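Local coordinates for protein LP04448p (PDB 2QK2) that probably binds tubulin through this second TOG domain, a HEAT-repeat array of a microtubule plus-end tracking protein of the XMAP215 family, at residues A[147-157]-A[181-192]; A[198-209]-A[227-238]. One frame throughout, in Å; residues are numbered along the deposited sequence.

Contact 1 (A[147-157]-A[181-192])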
loop_
_atom_site.group_PDB
_atom_site.type_symbol
_atom_site.label_atom_id
_atom_site.label_comp_id
_atom_site.label_asym_id
_atom_site.label_seq_id
_atom_site.Cartn_x
_atom_site.Cartn_y
_atom_site.Cartn_z
ATOM N N PRO A 147 -9.633 -10.556 10.105
ATOM C CA PRO A 147 -9.225 -11.392 8.971
ATOM C C PRO A 147 -8.975 -10.592 7.692
ATOM O O PRO A 147 -8.039 -10.875 6.946
ATOM C CB PRO A 147 -10.400 -12.360 8.813
ATOM C CG PRO A 147 -10.947 -12.461 10.203
ATOM C CD PRO A 147 -10.911 -11.028 10.668
ATOM N N SER A 148 -9.820 -9.598 7.439
ATOM C CA SER A 148 -9.678 -8.775 6.244
ATOM C C SER A 148 -8.348 -8.030 6.223
ATOM O O SER A 148 -7.715 -7.904 5.171
ATOM C CB SER A 148 -10.829 -7.774 6.151
ATOM O OG SER A 148 -12.040 -8.439 5.838
ATOM N N VAL A 149 -7.931 -7.532 7.382
ATOM C CA VAL A 149 -6.668 -6.811 7.483
ATOM C C VAL A 149 -5.506 -7.774 7.248
ATOM O O VAL A 149 -4.586 -7.460 6.493
ATOM C CB VAL A 149 -6.510 -6.138 8.867
ATOM C CG1 VAL A 149 -5.089 -5.583 9.031
ATOM C CG2 VAL A 149 -7.541 -5.016 9.013
ATOM N N LYS A 150 -5.554 -8.946 7.880
ATOM C CA LYS A 150 -4.491 -9.934 7.711
ATOM C C LYS A 150 -4.321 -10.289 6.242
ATOM O O LYS A 150 -3.205 -10.330 5.725
ATOM C CB LYS A 150 -4.797 -11.227 8.474
ATOM C CG LYS A 150 -4.825 -11.125 9.990
ATOM C CD LYS A 150 -4.663 -12.524 10.573
ATOM C CE LYS A 150 -4.952 -12.581 12.055
ATOM N NZ LYS A 150 -6.422 -12.563 12.276
ATOM N N SER A 151 -5.437 -10.559 5.575
ATOM C CA SER A 151 -5.403 -10.931 4.169
ATOM C C SER A 151 -4.830 -9.825 3.286
ATOM O O SER A 151 -3.913 -10.064 2.499
ATOM C CB SER A 151 -6.810 -11.290 3.684
ATOM O OG SER A 151 -6.799 -11.550 2.292
ATOM N N GLU A 152 -5.376 -8.617 3.412
ATOM C CA GLU A 152 -4.908 -7.497 2.595
ATOM C C GLU A 152 -3.462 -7.135 2.911
ATOM O O GLU A 152 -2.740 -6.646 2.044
ATOM C CB GLU A 152 -5.811 -6.277 2.778
ATOM C CG GLU A 152 -7.214 -6.416 2.157
ATOM C CD GLU A 152 -7.194 -6.583 0.640
ATOM O OE1 GLU A 152 -6.362 -5.928 -0.034
ATOM O OE2 GLU A 152 -8.025 -7.359 0.114
ATOM N N THR A 153 -3.033 -7.381 4.145
ATOM C CA THR A 153 -1.655 -7.086 4.507
ATOM C C THR A 153 -0.757 -8.078 3.762
ATOM O O THR A 153 0.265 -7.696 3.196
ATOM C CB THR A 153 -1.413 -7.220 6.029
ATOM O OG1 THR A 153 -2.221 -6.266 6.731
ATOM C CG2 THR A 153 0.051 -6.955 6.362
ATOM N N ALA A 154 -1.155 -9.349 3.745
ATOM C CA ALA A 154 -0.372 -10.371 3.052
ATOM C C ALA A 154 -0.343 -10.093 1.556
ATOM O O ALA A 154 0.680 -10.280 0.908
ATOM C CB ALA A 154 -0.959 -11.766 3.314
ATOM N N LEU A 155 -1.470 -9.658 1.002
ATOM C CA LEU A 155 -1.537 -9.356 -0.426
ATOM C C LEU A 155 -0.682 -8.124 -0.735
ATOM O O LEU A 155 -0.071 -8.026 -1.809
ATOM C CB LEU A 155 -2.985 -9.121 -0.852
ATOM C CG LEU A 155 -3.882 -10.374 -0.823
ATOM C CD1 LEU A 155 -5.318 -9.982 -1.154
ATOM C CD2 LEU A 155 -3.359 -11.410 -1.826
ATOM N N PHE A 156 -0.646 -7.183 0.203
ATOM C CA PHE A 156 0.173 -5.980 0.029
ATOM C C PHE A 156 1.640 -6.412 -0.090
ATOM O O PHE A 156 2.379 -5.923 -0.939
ATOM C CB PHE A 156 0.002 -5.038 1.227
ATOM C CG PHE A 156 1.119 -4.033 1.372
ATOM C CD1 PHE A 156 1.356 -3.090 0.379
ATOM C CD2 PHE A 156 1.936 -4.044 2.498
ATOM C CE1 PHE A 156 2.394 -2.165 0.506
ATOM C CE2 PHE A 156 2.979 -3.125 2.636
ATOM C CZ PHE A 156 3.206 -2.185 1.638
ATOM N N ILE A 157 2.053 -7.334 0.773
ATOM C CA ILE A 157 3.423 -7.850 0.753
ATOM C C ILE A 157 3.729 -8.527 -0.590
ATOM O O ILE A 157 4.813 -8.346 -1.162
ATOM C CB ILE A 157 3.636 -8.849 1.915
ATOM C CG1 ILE A 157 3.548 -8.098 3.253
ATOM C CG2 ILE A 157 4.979 -9.552 1.777
ATOM C CD1 ILE A 157 3.577 -9.002 4.470
ATOM N N LEU A 181 4.292 -14.644 8.018
ATOM C CA LEU A 181 3.390 -15.125 6.980
ATOM C C LEU A 181 3.011 -16.601 7.155
ATOM O O LEU A 181 1.899 -16.997 6.810
ATOM C CB LEU A 181 4.011 -14.898 5.591
ATOM C CG LEU A 181 4.030 -13.439 5.111
ATOM C CD1 LEU A 181 4.911 -13.279 3.871
ATOM C CD2 LEU A 181 2.608 -13.008 4.814
ATOM N N VAL A 182 3.927 -17.414 7.674
ATOM C CA VAL A 182 3.619 -18.829 7.885
ATOM C C VAL A 182 2.553 -18.907 8.973
ATOM O O VAL A 182 1.672 -19.772 8.949
ATOM C CB VAL A 182 4.865 -19.626 8.324
ATOM C CG1 VAL A 182 4.460 -21.018 8.807
ATOM C CG2 VAL A 182 5.826 -19.746 7.159
ATOM N N LYS A 183 2.626 -17.975 9.915
ATOM C CA LYS A 183 1.664 -17.924 11.004
ATOM C C LYS A 183 0.257 -17.672 10.450
ATOM O O LYS A 183 -0.689 -18.373 10.800
ATOM C CB LYS A 183 2.063 -16.821 11.981
ATOM C CG LYS A 183 1.488 -16.968 13.376
ATOM C CD LYS A 183 2.209 -16.032 14.329
ATOM C CE LYS A 183 3.710 -16.320 14.323
ATOM N NZ LYS A 183 4.510 -15.236 14.963
ATOM N N THR A 184 0.110 -16.681 9.578
ATOM C CA THR A 184 -1.205 -16.402 9.016
ATOM C C THR A 184 -1.590 -17.487 8.009
ATOM O O THR A 184 -2.774 -17.717 7.751
ATOM C CB THR A 184 -1.265 -14.995 8.347
ATOM O OG1 THR A 184 -0.208 -14.855 7.390
ATOM C CG2 THR A 184 -1.136 -13.903 9.404
ATOM N N LEU A 185 -0.589 -18.160 7.448
ATOM C CA LEU A 185 -0.845 -19.233 6.490
ATOM C C LEU A 185 -1.585 -20.365 7.198
ATOM O O LEU A 185 -2.417 -21.053 6.602
ATOM C CB LEU A 185 0.472 -19.773 5.923
ATOM C CG LEU A 185 0.387 -21.004 5.014
ATOM C CD1 LEU A 185 -0.292 -20.643 3.694
ATOM C CD2 LEU A 185 1.789 -21.544 4.762
ATOM N N ASN A 186 -1.273 -20.551 8.476
ATOM C CA ASN A 186 -1.898 -21.600 9.266
ATOM C C ASN A 186 -3.162 -21.129 9.975
ATOM O O ASN A 186 -3.705 -21.837 10.818
ATOM C CB ASN A 186 -0.900 -22.160 10.283
ATOM C CG ASN A 186 0.308 -22.797 9.618
ATOM O OD1 ASN A 186 0.180 -23.498 8.614
ATOM N ND2 ASN A 186 1.483 -22.569 10.182
ATOM N N GLU A 187 -3.628 -19.932 9.634
ATOM C CA GLU A 187 -4.845 -19.390 10.227
ATOM C C GLU A 187 -6.013 -20.207 9.673
ATOM O O GLU A 187 -5.920 -20.779 8.586
ATOM C CB GLU A 187 -5.024 -17.920 9.828
ATOM C CG GLU A 187 -5.356 -16.985 10.984
ATOM C CD GLU A 187 -4.167 -16.752 11.899
ATOM O OE1 GLU A 187 -3.596 -17.743 12.400
ATOM O OE2 GLU A 187 -3.801 -15.577 12.116
ATOM N N PRO A 188 -7.130 -20.269 10.409
ATOM C CA PRO A 188 -8.293 -21.033 9.947
ATOM C C PRO A 188 -9.010 -20.393 8.764
ATOM O O PRO A 188 -9.672 -21.079 7.989
ATOM C CB PRO A 188 -9.188 -21.087 11.182
ATOM C CG PRO A 188 -8.217 -20.934 12.324
ATOM C CD PRO A 188 -7.302 -19.862 11.813
ATOM N N ASP A 189 -8.879 -19.077 8.626
ATOM C CA ASP A 189 -9.543 -18.357 7.544
ATOM C C ASP A 189 -8.951 -18.674 6.167
ATOM O O ASP A 189 -7.766 -18.455 5.920
ATOM C CB ASP A 189 -9.485 -16.855 7.816
ATOM C CG ASP A 189 -10.295 -16.058 6.822
ATOM O OD1 ASP A 189 -9.875 -15.962 5.648
ATOM O OD2 ASP A 189 -11.359 -15.538 7.218
ATOM N N PRO A 190 -9.786 -19.183 5.246
ATOM C CA PRO A 190 -9.388 -19.550 3.880
ATOM C C PRO A 190 -8.737 -18.424 3.071
ATOM O O PRO A 190 -7.732 -18.640 2.396
ATOM C CB PRO A 190 -10.703 -20.011 3.247
ATOM C CG PRO A 190 -11.497 -20.492 4.417
ATOM C CD PRO A 190 -11.221 -19.436 5.449
ATOM N N THR A 191 -9.320 -17.231 3.128
ATOM C CA THR A 191 -8.782 -16.097 2.385
ATOM C C THR A 191 -7.416 -15.684 2.926
ATOM O O THR A 191 -6.477 -15.463 2.160
ATOM C CB THR A 191 -9.730 -14.888 2.445
ATOM O OG1 THR A 191 -11.035 -15.286 2.005
ATOM C CG2 THR A 191 -9.222 -13.767 1.535
ATOM N N VAL A 192 -7.307 -15.578 4.245
ATOM C CA VAL A 192 -6.043 -15.203 4.867
ATOM C C VAL A 192 -4.968 -16.207 4.457
ATOM O O VAL A 192 -3.840 -15.830 4.126
ATOM C CB VAL A 192 -6.178 -15.169 6.404
ATOM C CG1 VAL A 192 -4.817 -14.905 7.058
ATOM C CG2 VAL A 192 -7.181 -14.079 6.798
#
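L181 sends one methyl, CD2, between A154 and I157 of helix 147-161, 4.1 Å from A154 CB and equally far from I157 CD1; the small alanine lets the leucine branch come close to the helix. One turn on, T184 offers its methyl CG2 to CD of K150, while its hydroxyl is bonded to S196. E187, in the turn after the helix, brings OE2 across the K150 chain at about a right angle, 3.2 Å from CE; the bend at chi4 (77°) carries NZ past the carboxylate, so the salt bridge from K150 NZ to E187 OE2 is long, 4.0 Å. Shortening K150 to an alanine is likely to cost E187 its long-range ion pair and to uncover T184 CG2. D189 caps helix 190-207: its OD1 accepts a nearly straight bond from V192 N (3.0 Å), and its OD2 touches P147 CB. T191 CG2 lies 3.4 Å from S151 OG, a hydroxyl bonded to S195. V192, beta-branched and compact, fits where the backbones converge, with CG1 against K150 CB and CG2 at 3.3 Å from P147 O. Helix, turn and capped helix packed on the preceding helix are the arrangement of stacked HEAT repeats, the architecture of TOG domains.

Contact 2 (A[198-209]-A[227-238])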
loop_
_atom_site.group_PDB
_atom_site.type_symbol
_atom_site.label_atom_id
_atom_site.label_comp_id
_atom_site.label_asym_id
_atom_site.label_seq_id
_atom_site.Cartn_x
_atom_site.Cartn_y
_atom_site.Cartn_z
ATOM N N GLU A 198 0.140 -16.633 -1.349
ATOM C CA GLU A 198 0.535 -15.798 -2.483
ATOM C C GLU A 198 1.777 -14.977 -2.153
ATOM O O GLU A 198 2.682 -14.842 -2.979
ATOM C CB GLU A 198 -0.607 -14.864 -2.892
ATOM C CG GLU A 198 -0.374 -14.200 -4.243
ATOM C CD GLU A 198 -1.587 -13.443 -4.747
ATOM O OE1 GLU A 198 -2.722 -13.818 -4.390
ATOM O OE2 GLU A 198 -1.408 -12.482 -5.520
ATOM N N ALA A 199 1.826 -14.445 -0.936
ATOM C CA ALA A 199 2.963 -13.646 -0.500
ATOM C C ALA A 199 4.211 -14.520 -0.390
ATOM O O ALA A 199 5.305 -14.126 -0.815
ATOM C CB ALA A 199 2.658 -12.992 0.854
ATOM N N LEU A 200 4.042 -15.703 0.191
ATOM C CA LEU A 200 5.149 -16.639 0.363
ATOM C C LEU A 200 5.697 -17.094 -0.989
ATOM O O LEU A 200 6.911 -17.170 -1.183
ATOM C CB LEU A 200 4.689 -17.857 1.170
ATOM C CG LEU A 200 5.039 -18.014 2.657
ATOM C CD1 LEU A 200 5.842 -16.834 3.180
ATOM C CD2 LEU A 200 3.761 -18.207 3.438
ATOM N N GLY A 201 4.797 -17.395 -1.920
ATOM C CA GLY A 201 5.224 -17.835 -3.236
ATOM C C GLY A 201 5.982 -16.741 -3.963
ATOM O O GLY A 201 6.972 -16.998 -4.656
ATOM N N THR A 202 5.523 -15.503 -3.806
ATOM C CA THR A 202 6.181 -14.383 -4.461
ATOM C C THR A 202 7.557 -14.200 -3.833
ATOM O O THR A 202 8.532 -13.906 -4.525
ATOM C CB THR A 202 5.346 -13.089 -4.314
ATOM O OG1 THR A 202 4.015 -13.332 -4.791
ATOM C CG2 THR A 202 5.964 -11.957 -5.128
ATOM N N LEU A 203 7.636 -14.391 -2.520
ATOM C CA LEU A 203 8.900 -14.258 -1.812
ATOM C C LEU A 203 9.930 -15.254 -2.344
ATOM O O LEU A 203 11.105 -14.918 -2.480
ATOM C CB LEU A 203 8.704 -14.483 -0.314
ATOM C CG LEU A 203 9.971 -14.357 0.537
ATOM C CD1 LEU A 203 10.524 -12.935 0.425
ATOM C CD2 LEU A 203 9.655 -14.691 1.988
ATOM N N ILE A 204 9.491 -16.478 -2.633
ATOM C CA ILE A 204 10.392 -17.504 -3.157
ATOM C C ILE A 204 10.812 -17.126 -4.578
ATOM O O ILE A 204 11.978 -17.284 -4.963
ATOM C CB ILE A 204 9.716 -18.903 -3.194
ATOM C CG1 ILE A 204 9.325 -19.343 -1.779
ATOM C CG2 ILE A 204 10.670 -19.920 -3.802
ATOM C CD1 ILE A 204 8.639 -20.702 -1.736
ATOM N N LYS A 205 9.852 -16.627 -5.352
ATOM C CA LYS A 205 10.111 -16.191 -6.719
ATOM C C LYS A 205 11.232 -15.150 -6.734
ATOM O O LYS A 205 12.111 -15.182 -7.591
ATOM C CB LYS A 205 8.852 -15.566 -7.322
ATOM C CG LYS A 205 8.412 -16.183 -8.635
ATOM C CD LYS A 205 9.436 -15.978 -9.735
ATOM C CE LYS A 205 9.197 -16.951 -10.889
ATOM N NZ LYS A 205 7.763 -17.030 -11.316
ATOM N N LEU A 206 11.206 -14.237 -5.770
ATOM C CA LEU A 206 12.208 -13.179 -5.694
ATOM C C LEU A 206 13.543 -13.568 -5.061
ATOM O O LEU A 206 14.602 -13.211 -5.578
ATOM C CB LEU A 206 11.648 -11.977 -4.923
ATOM C CG LEU A 206 12.593 -10.779 -4.733
ATOM C CD1 LEU A 206 12.739 -10.038 -6.054
ATOM C CD2 LEU A 206 12.047 -9.843 -3.665
HETATM N N MSE A 207 13.500 -14.283 -3.942
HETATM C CA MSE A 207 14.723 -14.641 -3.240
HETATM C C MSE A 207 15.335 -15.989 -3.605
HETATM O O MSE A 207 16.497 -16.241 -3.286
HETATM C CB MSE A 207 14.488 -14.588 -1.723
HETATM C CG MSE A 207 13.945 -13.255 -1.211
HETATM SE SE MSE A 207 15.070 -11.729 -1.656
HETATM C CE MSE A 207 16.471 -11.988 -0.351
ATOM N N GLY A 208 14.563 -16.851 -4.262
ATOM C CA GLY A 208 15.082 -18.157 -4.638
ATOM C C GLY A 208 14.716 -19.261 -3.660
ATOM O O GLY A 208 14.649 -19.041 -2.450
ATOM N N ASP A 209 14.489 -20.459 -4.191
ATOM C CA ASP A 209 14.116 -21.620 -3.384
ATOM C C ASP A 209 15.104 -21.948 -2.267
ATOM O O ASP A 209 14.708 -22.172 -1.122
ATOM C CB ASP A 209 13.962 -22.849 -4.284
ATOM C CG ASP A 209 12.559 -23.424 -4.254
ATOM O OD1 ASP A 209 12.118 -23.868 -3.169
ATOM O OD2 ASP A 209 11.893 -23.432 -5.317
ATOM N N ILE A 227 1.556 -22.586 -2.103
ATOM C CA ILE A 227 2.674 -21.664 -2.215
ATOM C C ILE A 227 3.383 -21.820 -3.560
ATOM O O ILE A 227 3.662 -20.828 -4.239
ATOM C CB ILE A 227 3.679 -21.889 -1.065
ATOM C CG1 ILE A 227 3.016 -21.519 0.270
ATOM C CG2 ILE A 227 4.954 -21.070 -1.296
ATOM C CD1 ILE A 227 3.856 -21.859 1.488
ATOM N N LYS A 228 3.674 -23.059 -3.952
ATOM C CA LYS A 228 4.353 -23.285 -5.229
ATOM C C LYS A 228 3.500 -22.848 -6.414
ATOM O O LYS A 228 4.028 -22.354 -7.406
ATOM C CB LYS A 228 4.765 -24.755 -5.378
ATOM C CG LYS A 228 6.251 -24.994 -5.097
ATOM C CD LYS A 228 6.684 -24.368 -3.766
ATOM C CE LYS A 228 8.170 -24.584 -3.467
ATOM N NZ LYS A 228 9.089 -24.002 -4.492
ATOM N N GLU A 229 2.188 -23.026 -6.320
ATOM C CA GLU A 229 1.312 -22.594 -7.401
ATOM C C GLU A 229 1.484 -21.087 -7.563
ATOM O O GLU A 229 1.726 -20.584 -8.664
ATOM C CB GLU A 229 -0.147 -22.886 -7.072
ATOM C CG GLU A 229 -0.608 -24.274 -7.431
ATOM C CD GLU A 229 -2.101 -24.438 -7.245
ATOM O OE1 GLU A 229 -2.558 -24.509 -6.081
ATOM O OE2 GLU A 229 -2.816 -24.481 -8.267
ATOM N N CYS A 230 1.356 -20.371 -6.450
ATOM C CA CYS A 230 1.505 -18.924 -6.457
ATOM C C CYS A 230 2.900 -18.546 -6.940
ATOM O O CYS A 230 3.060 -17.598 -7.709
ATOM C CB CYS A 230 1.261 -18.366 -5.056
ATOM S SG CYS A 230 -0.439 -18.582 -4.475
ATOM N N GLN A 231 3.908 -19.290 -6.498
ATOM C CA GLN A 231 5.277 -19.010 -6.909
ATOM C C GLN A 231 5.372 -19.002 -8.431
ATOM O O GLN A 231 6.002 -18.120 -9.020
ATOM C CB GLN A 231 6.228 -20.069 -6.356
ATOM C CG GLN A 231 7.698 -19.786 -6.626
ATOM C CD GLN A 231 8.604 -20.945 -6.228
ATOM O OE1 GLN A 231 8.366 -21.624 -5.230
ATOM N NE2 GLN A 231 9.660 -21.162 -7.001
ATOM N N GLU A 232 4.738 -19.988 -9.059
ATOM C CA GLU A 232 4.762 -20.114 -10.512
ATOM C C GLU A 232 4.166 -18.914 -11.222
ATOM O O GLU A 232 4.712 -18.444 -12.218
ATOM C CB GLU A 232 3.997 -21.361 -10.967
ATOM C CG GLU A 232 4.633 -22.680 -10.588
ATOM C CD GLU A 232 4.274 -23.785 -11.569
ATOM O OE1 GLU A 232 3.082 -23.894 -11.937
ATOM O OE2 GLU A 232 5.185 -24.544 -11.969
ATOM N N LYS A 233 3.042 -18.429 -10.705
ATOM C CA LYS A 233 2.342 -17.297 -11.297
ATOM C C LYS A 233 2.915 -15.925 -10.952
ATOM O O LYS A 233 2.650 -14.949 -11.649
ATOM C CB LYS A 233 0.869 -17.359 -10.906
ATOM C CG LYS A 233 0.223 -18.677 -11.285
ATOM C CD LYS A 233 -1.256 -18.695 -10.959
ATOM C CE LYS A 233 -1.891 -20.006 -11.393
ATOM N NZ LYS A 233 -3.359 -20.013 -11.146
ATOM N N ALA A 234 3.698 -15.846 -9.884
ATOM C CA ALA A 234 4.288 -14.577 -9.481
ATOM C C ALA A 234 5.214 -14.030 -10.566
ATOM O O ALA A 234 5.981 -14.782 -11.171
ATOM C CB ALA A 234 5.062 -14.751 -8.179
ATOM N N GLU A 235 5.134 -12.724 -10.805
ATOM C CA GLU A 235 5.974 -12.063 -11.800
ATOM C C GLU A 235 6.797 -10.960 -11.146
ATOM O O GLU A 235 6.245 -9.950 -10.715
ATOM C CB GLU A 235 5.119 -11.439 -12.903
ATOM C CG GLU A 235 4.253 -12.416 -13.671
ATOM C CD GLU A 235 3.498 -11.745 -14.807
ATOM O OE1 GLU A 235 2.732 -10.793 -14.535
ATOM O OE2 GLU A 235 3.672 -12.170 -15.972
ATOM N N ILE A 236 8.110 -11.150 -11.068
ATOM C CA ILE A 236 8.977 -10.141 -10.474
ATOM C C ILE A 236 9.240 -9.074 -11.528
ATOM O O ILE A 236 9.979 -9.292 -12.489
ATOM C CB ILE A 236 10.310 -10.743 -10.006
ATOM C CG1 ILE A 236 10.042 -11.878 -9.013
ATOM C CG2 ILE A 236 11.169 -9.660 -9.365
ATOM C CD1 ILE A 236 9.158 -11.489 -7.840
ATOM N N LYS A 237 8.623 -7.916 -11.331
ATOM C CA LYS A 237 8.727 -6.808 -12.266
ATOM C C LYS A 237 10.010 -5.987 -12.198
ATOM O O LYS A 237 10.189 -5.070 -12.992
ATOM C CB LYS A 237 7.517 -5.897 -12.080
ATOM C CG LYS A 237 6.199 -6.633 -12.246
ATOM C CD LYS A 237 5.050 -5.897 -11.583
ATOM C CE LYS A 237 3.739 -6.659 -11.764
ATOM N NZ LYS A 237 3.817 -8.076 -11.284
ATOM N N ILE A 238 10.907 -6.309 -11.274
ATOM C CA ILE A 238 12.146 -5.546 -11.168
ATOM C C ILE A 238 13.362 -6.222 -11.798
ATOM O O ILE A 238 13.284 -7.351 -12.288
ATOM C CB ILE A 238 12.474 -5.207 -9.685
ATOM C CG1 ILE A 238 12.578 -6.485 -8.846
ATOM C CG2 ILE A 238 11.409 -4.285 -9.120
ATOM C CD1 ILE A 238 13.891 -7.230 -8.998
#
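K205 reaches across to the C-terminal end of helix 221-233, where its ammonium bonds to two backbone carbonyls: K205 NZ lies 2.9 Å from A234 O and 3.1 Å from Q231 O, the latter approached in its carbonyl plane. Carbonyls that a helix end leaves pointing outward suit a lysine, whose long chain, bent at chi2 and chi4, also lays CG on the methyl of A234. A second lysine, K228, joins the segments at a second point. Its NZ donates to Q231 OE1 at 2.6 Å, in plane and on a lone pair, which fixes the amide's rotation, and it forms a salt bridge with D209 through weak bonds, the shorter running 3.0 Å from K228 NZ to D209 OD2.

Q231 itself is the knob, set among G201, I204, K205 and D209. With CG anti to the backbone N (chi1 -175°) and the chain extended, its side chain crosses that of I204 at about a right angle, OE1 coming 3.2 Å from I204 CG2. Beneath it G201 allows the helices, crossing at -55°, to approach within 7.2 Å between axes: any CB there would run into I227 O, Q231 N and C230 CB. Weak CA-H...O contacts join G201 CA to I227 O and Q231 CA to G201 O. C230 lays its sulfur beside E198 CA, and I227 spreads over L200 and I204. Beyond the helix, I236 turns its branches onto L206, with CG2 3.7 Å from L206 CD1.

Polar bonds at two points thus flank a close, glycine-centred crossing. K205 probably offsets the partial negative charge of the helix end, and K228 the carboxylate of D209, so that the last helix is held by charge as well as by shape.

How the contacts relate
From the N terminus, helix 147-161 comes first, and contact 1 closes as the chain leaves helix 171-185 and turns into helix 190-207, using the end of one and the start of the other. Contact 2 then opens on that same helix and closes through helix 221-233 and the tail after it, so the two loops follow one another in series, neither nested nor crossed. Helix 190-207 is the shared element: its start belongs to contact 1, its later turns to contact 2, and the centres of the two contacts lie about 16 Å apart. They also touch directly, L181 packing on A199 and L200, and L155 on E198. Together they tie helices 147-161, 171-185, 190-207 and 221-233 together at the C-terminal end of the chain.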